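Local atomic coordinates of importin subunit beta-1 (Saccharomyces cerevisiae, PDB entry 5OWU), a protein that carries proteins into the nucleus by associating with importin alpha, the adaptor that binds the classical nuclear localization signal of the cargo. Residues Asp716-Leu721 and His766-Ala771; Val759-Gly764 and Glu770-Tyr775. All coordinates share one frame; numbering follows the deposited sequence.

In the fold
Contacts 1 and 2 show how a HEAT-repeat solenoid passes from one repeat to the next. Both end on the short helix 769-772, which follows HEAT 17: contact 1 sets it against the start of helix 718-732, contact 2 against the end of helix 741-764. Their centres lie about 6 Å apart, and Leu721 joins them, its CD1 lying 3.8 Å from Ile761 CG2 and its CD2 3.7 Å from Tyr775 CE2. The first contact is partly open, whereas every touching residue of the second is buried. Their centres stand about 38 and 34 Å from the centre of the chain, and both are structural packing between helices.

Contact 1: residues Asp716-Leu721 and His766-Ala771; sequences DFIPYL and HDKPEA
Ala771 is the small side chain on which Ile718 and Leu721 converge. Its CB stands 4.0 Å from Ile718 CG1 and as far from Ile718 CD1, so the outer arm of the isoleucine lies alongside a single methyl. That arm is aimed by its first torsion, which leaves CG1 anti to the carbonyl carbon (chi1 -70°), while the extended second torsion carries CD1 on toward the neighbouring segment. From the next turn, Leu721 reaches the same alanine with its CD2 branch, 4.2 Å from Ala771 CB and only 3.3 Å from Ala771 O. This methyl against a carbonyl oxygen is the tight spot of the contact. No hydrogen bond crosses between 716-721 and 766-771, and the fit is one of apolar surfaces, with Leu721 buried and Ala771 giving up the largest area to its partner.

Toward solvent the contact thins to the edge made by Lys768, which is partly exposed and covers less. This residue, at the N-cap position of helix 769-772, touches Ile718 through its aliphatic stem, with CG 4.0 Å from Ile718 CD1 and with CB and CD lying by the same methyl; the two side chains cross at about a right angle. The ammonium group plays no part in the apolar contact. Ile718 is itself partly exposed, so its CD1 belongs both to the alanine side and to this outer edge.

The contact joins the beginning of the first helix of HEAT 17 to the connection that follows the second. Leu765 touches both Ile718 and Leu721, Leu721 also reaches Ile761 of helix 741-764, and Phe717 touches both Ile761 of that helix and Met682 of helix 675-689.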
# COMPACT_ATOMS: atom_id res chain seq x y z
N ASP A 716 16.84 -36.15 -4.65
CA ASP A 716 16.53 -36.06 -6.08
C ASP A 716 16.70 -34.64 -6.61
O ASP A 716 16.78 -34.44 -7.83
CB ASP A 716 15.09 -36.53 -6.32
CG ASP A 716 14.94 -38.04 -6.27
OD1 ASP A 716 15.92 -38.76 -5.96
OD2 ASP A 716 13.83 -38.52 -6.55
N PHE A 717 16.73 -33.64 -5.72
CA PHE A 717 16.85 -32.25 -6.11
C PHE A 717 18.27 -31.85 -6.49
O PHE A 717 18.46 -30.81 -7.12
CB PHE A 717 16.38 -31.36 -4.95
CG PHE A 717 16.07 -29.94 -5.34
CD1 PHE A 717 14.89 -29.64 -6.02
CD2 PHE A 717 16.93 -28.90 -5.01
CE1 PHE A 717 14.59 -28.33 -6.37
CE2 PHE A 717 16.63 -27.60 -5.35
CZ PHE A 717 15.46 -27.31 -6.04
N ILE A 718 19.27 -32.66 -6.14
CA ILE A 718 20.66 -32.21 -6.26
C ILE A 718 21.01 -31.80 -7.69
O ILE A 718 21.71 -30.79 -7.86
CB ILE A 718 21.60 -33.27 -5.68
CG1 ILE A 718 21.44 -33.30 -4.16
CG2 ILE A 718 23.05 -32.98 -6.08
CD1 ILE A 718 22.06 -34.52 -3.47
N PRO A 719 20.57 -32.49 -8.74
CA PRO A 719 20.95 -32.05 -10.09
C PRO A 719 20.42 -30.67 -10.46
O PRO A 719 21.02 -30.01 -11.32
CB PRO A 719 20.37 -33.14 -11.00
CG PRO A 719 20.32 -34.35 -10.13
CD PRO A 719 19.95 -33.83 -8.77
N TYR A 720 19.33 -30.20 -9.85
CA TYR A 720 18.81 -28.86 -10.12
C TYR A 720 19.42 -27.79 -9.22
O TYR A 720 19.31 -26.59 -9.53
CB TYR A 720 17.28 -28.86 -9.95
CG TYR A 720 16.59 -30.02 -10.63
CD1 TYR A 720 16.16 -29.93 -11.94
CD2 TYR A 720 16.35 -31.20 -9.95
CE1 TYR A 720 15.52 -30.99 -12.56
CE2 TYR A 720 15.71 -32.27 -10.56
CZ TYR A 720 15.31 -32.16 -11.87
OH TYR A 720 14.68 -33.22 -12.50
N LEU A 721 20.09 -28.21 -8.14
CA LEU A 721 20.46 -27.29 -7.07
C LEU A 721 21.25 -26.10 -7.60
O LEU A 721 20.88 -24.94 -7.36
CB LEU A 721 21.25 -28.05 -6.01
CG LEU A 721 21.69 -27.26 -4.78
CD1 LEU A 721 20.49 -26.68 -4.05
CD2 LEU A 721 22.49 -28.17 -3.87
N HIS A 766 18.96 -32.31 4.16
CA HIS A 766 19.41 -32.47 5.53
C HIS A 766 20.50 -33.53 5.65
O HIS A 766 21.40 -33.41 6.48
CB HIS A 766 18.21 -32.83 6.41
CG HIS A 766 18.56 -33.17 7.83
ND1 HIS A 766 18.79 -34.47 8.24
CD2 HIS A 766 18.70 -32.39 8.93
CE1 HIS A 766 19.07 -34.47 9.53
NE2 HIS A 766 19.02 -33.23 9.97
N ASP A 767 20.43 -34.58 4.83
CA ASP A 767 21.38 -35.68 4.87
C ASP A 767 22.49 -35.56 3.84
O ASP A 767 23.34 -36.46 3.75
CB ASP A 767 20.66 -37.02 4.66
CG ASP A 767 19.85 -37.45 5.86
OD1 ASP A 767 20.09 -36.92 6.97
OD2 ASP A 767 18.97 -38.33 5.69
N LYS A 768 22.52 -34.48 3.06
CA LYS A 768 23.48 -34.33 1.97
C LYS A 768 24.27 -33.04 2.15
O LYS A 768 24.25 -32.15 1.29
CB LYS A 768 22.76 -34.35 0.62
CG LYS A 768 22.06 -35.67 0.35
CD LYS A 768 23.04 -36.74 -0.09
CE LYS A 768 22.75 -38.10 0.54
NZ LYS A 768 21.30 -38.42 0.57
N PRO A 769 25.00 -32.91 3.26
CA PRO A 769 25.75 -31.67 3.51
C PRO A 769 26.76 -31.35 2.43
O PRO A 769 27.05 -30.17 2.20
CB PRO A 769 26.42 -31.93 4.86
CG PRO A 769 26.48 -33.41 4.98
CD PRO A 769 25.24 -33.92 4.30
N GLU A 770 27.32 -32.36 1.75
CA GLU A 770 28.28 -32.08 0.69
C GLU A 770 27.63 -31.35 -0.47
O GLU A 770 28.30 -30.59 -1.18
CB GLU A 770 28.95 -33.37 0.21
CG GLU A 770 28.03 -34.33 -0.55
CD GLU A 770 27.09 -35.11 0.36
OE1 GLU A 770 27.08 -34.86 1.58
OE2 GLU A 770 26.37 -35.99 -0.17
N ALA A 771 26.33 -31.56 -0.69
CA ALA A 771 25.64 -30.85 -1.75
C ALA A 771 25.37 -29.40 -1.37
O ALA A 771 25.39 -28.51 -2.23
CB ALA A 771 24.34 -31.56 -2.10

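Contact 2: residues Val759-Gly764 and Glu770-Tyr775; sequences VGIVAG and EALFPY
Leu772 divides its two methyls between Ile761 and Val762, which are adjacent on the facing helix, at the turn between two consecutive HEAT repeats of the solenoid: 759-764 is the last part of the second HEAT 17 helix, and 770-775 leads into HEAT 18. The leucine has CG anti to its own nitrogen (chi1 -175°), which extends the side chain from the short helix 769-772 toward the longer one. Its chi2 of 74° turns the fork so that CD1 faces the isoleucine and CD2 the valine, each pair crossing obliquely.

On the facing helix, too, one branch of each residue does the touching. Ile761 offers CG2, the branch opposite the backbone nitrogen, and its longer CG1 arm instead packs against Phe717. Val762, at chi1 171°, presents the methyl that stands beside the nitrogen. All three side chains are buried, and Met812 of helix 796-812 touches both Val762 and Leu772, bringing a HEAT 18 helix onto the same apolar patch. The meeting itself comes down to two methyl pairs, Leu772 CD1 at 4.1 Å from Ile761 CG2 and Leu772 CD2 at 4.0 Å from Val762 CG2.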
# COMPACT_ATOMS: atom_id res chain seq x y z
N VAL A 759 14.74 -22.59 3.01
CA VAL A 759 14.21 -23.48 4.03
C VAL A 759 13.93 -24.86 3.44
O VAL A 759 14.33 -25.89 3.99
CB VAL A 759 12.94 -22.87 4.66
CG1 VAL A 759 12.18 -23.90 5.51
CG2 VAL A 759 13.30 -21.68 5.50
N GLY A 760 13.24 -24.88 2.29
CA GLY A 760 12.92 -26.15 1.67
C GLY A 760 14.15 -26.91 1.24
O GLY A 760 14.21 -28.14 1.36
N ILE A 761 15.16 -26.20 0.73
CA ILE A 761 16.38 -26.85 0.25
C ILE A 761 17.16 -27.45 1.41
O ILE A 761 17.61 -28.60 1.36
CB ILE A 761 17.23 -25.85 -0.55
CG1 ILE A 761 16.60 -25.65 -1.93
CG2 ILE A 761 18.67 -26.32 -0.69
CD1 ILE A 761 17.17 -24.47 -2.71
N VAL A 762 17.31 -26.68 2.49
CA VAL A 762 18.05 -27.18 3.64
C VAL A 762 17.32 -28.37 4.27
O VAL A 762 17.95 -29.33 4.71
CB VAL A 762 18.29 -26.04 4.64
CG1 VAL A 762 18.86 -26.56 5.96
CG2 VAL A 762 19.24 -25.04 4.02
N ALA A 763 15.98 -28.32 4.30
CA ALA A 763 15.22 -29.48 4.78
C ALA A 763 15.44 -30.69 3.88
O ALA A 763 15.69 -31.80 4.36
CB ALA A 763 13.74 -29.14 4.87
N GLY A 764 15.33 -30.50 2.57
CA GLY A 764 15.44 -31.62 1.65
C GLY A 764 16.82 -32.25 1.64
O GLY A 764 16.95 -33.47 1.52
N GLU A 770 27.32 -32.36 1.75
CA GLU A 770 28.28 -32.08 0.69
C GLU A 770 27.63 -31.35 -0.47
O GLU A 770 28.30 -30.59 -1.18
CB GLU A 770 28.95 -33.37 0.21
CG GLU A 770 28.03 -34.33 -0.55
CD GLU A 770 27.09 -35.11 0.36
OE1 GLU A 770 27.08 -34.86 1.58
OE2 GLU A 770 26.37 -35.99 -0.17
N ALA A 771 26.33 -31.56 -0.69
CA ALA A 771 25.64 -30.85 -1.75
C ALA A 771 25.37 -29.40 -1.37
O ALA A 771 25.39 -28.51 -2.23
CB ALA A 771 24.34 -31.56 -2.10
N LEU A 772 25.11 -29.14 -0.08
CA LEU A 772 24.79 -27.79 0.36
C LEU A 772 26.03 -26.95 0.61
O LEU A 772 25.97 -25.71 0.51
CB LEU A 772 23.93 -27.84 1.63
CG LEU A 772 23.40 -26.50 2.14
CD1 LEU A 772 22.26 -26.02 1.27
CD2 LEU A 772 22.95 -26.60 3.60
N PHE A 773 27.16 -27.59 0.91
CA PHE A 773 28.34 -26.90 1.42
C PHE A 773 28.73 -25.64 0.64
O PHE A 773 28.96 -24.60 1.28
CB PHE A 773 29.52 -27.88 1.48
CG PHE A 773 30.80 -27.27 1.96
CD1 PHE A 773 30.91 -26.81 3.26
CD2 PHE A 773 31.90 -27.16 1.12
CE1 PHE A 773 32.09 -26.24 3.72
CE2 PHE A 773 33.08 -26.59 1.57
CZ PHE A 773 33.17 -26.14 2.87
N PRO A 774 28.82 -25.66 -0.69
CA PRO A 774 29.31 -24.47 -1.40
C PRO A 774 28.34 -23.30 -1.43
O PRO A 774 28.66 -22.26 -2.02
CB PRO A 774 29.58 -24.99 -2.82
CG PRO A 774 28.70 -26.18 -2.96
CD PRO A 774 28.66 -26.81 -1.60
N TYR A 775 27.16 -23.42 -0.81
CA TYR A 775 26.16 -22.36 -0.82
C TYR A 775 25.93 -21.76 0.56
O TYR A 775 25.11 -20.84 0.69
CB TYR A 775 24.84 -22.90 -1.38
CG TYR A 775 25.01 -23.57 -2.71
CD1 TYR A 775 25.30 -22.82 -3.84
CD2 TYR A 775 24.90 -24.95 -2.84
CE1 TYR A 775 25.46 -23.42 -5.06
CE2 TYR A 775 25.08 -25.56 -4.06
CZ TYR A 775 25.35 -24.79 -5.17
OH TYR A 775 25.52 -25.39 -6.39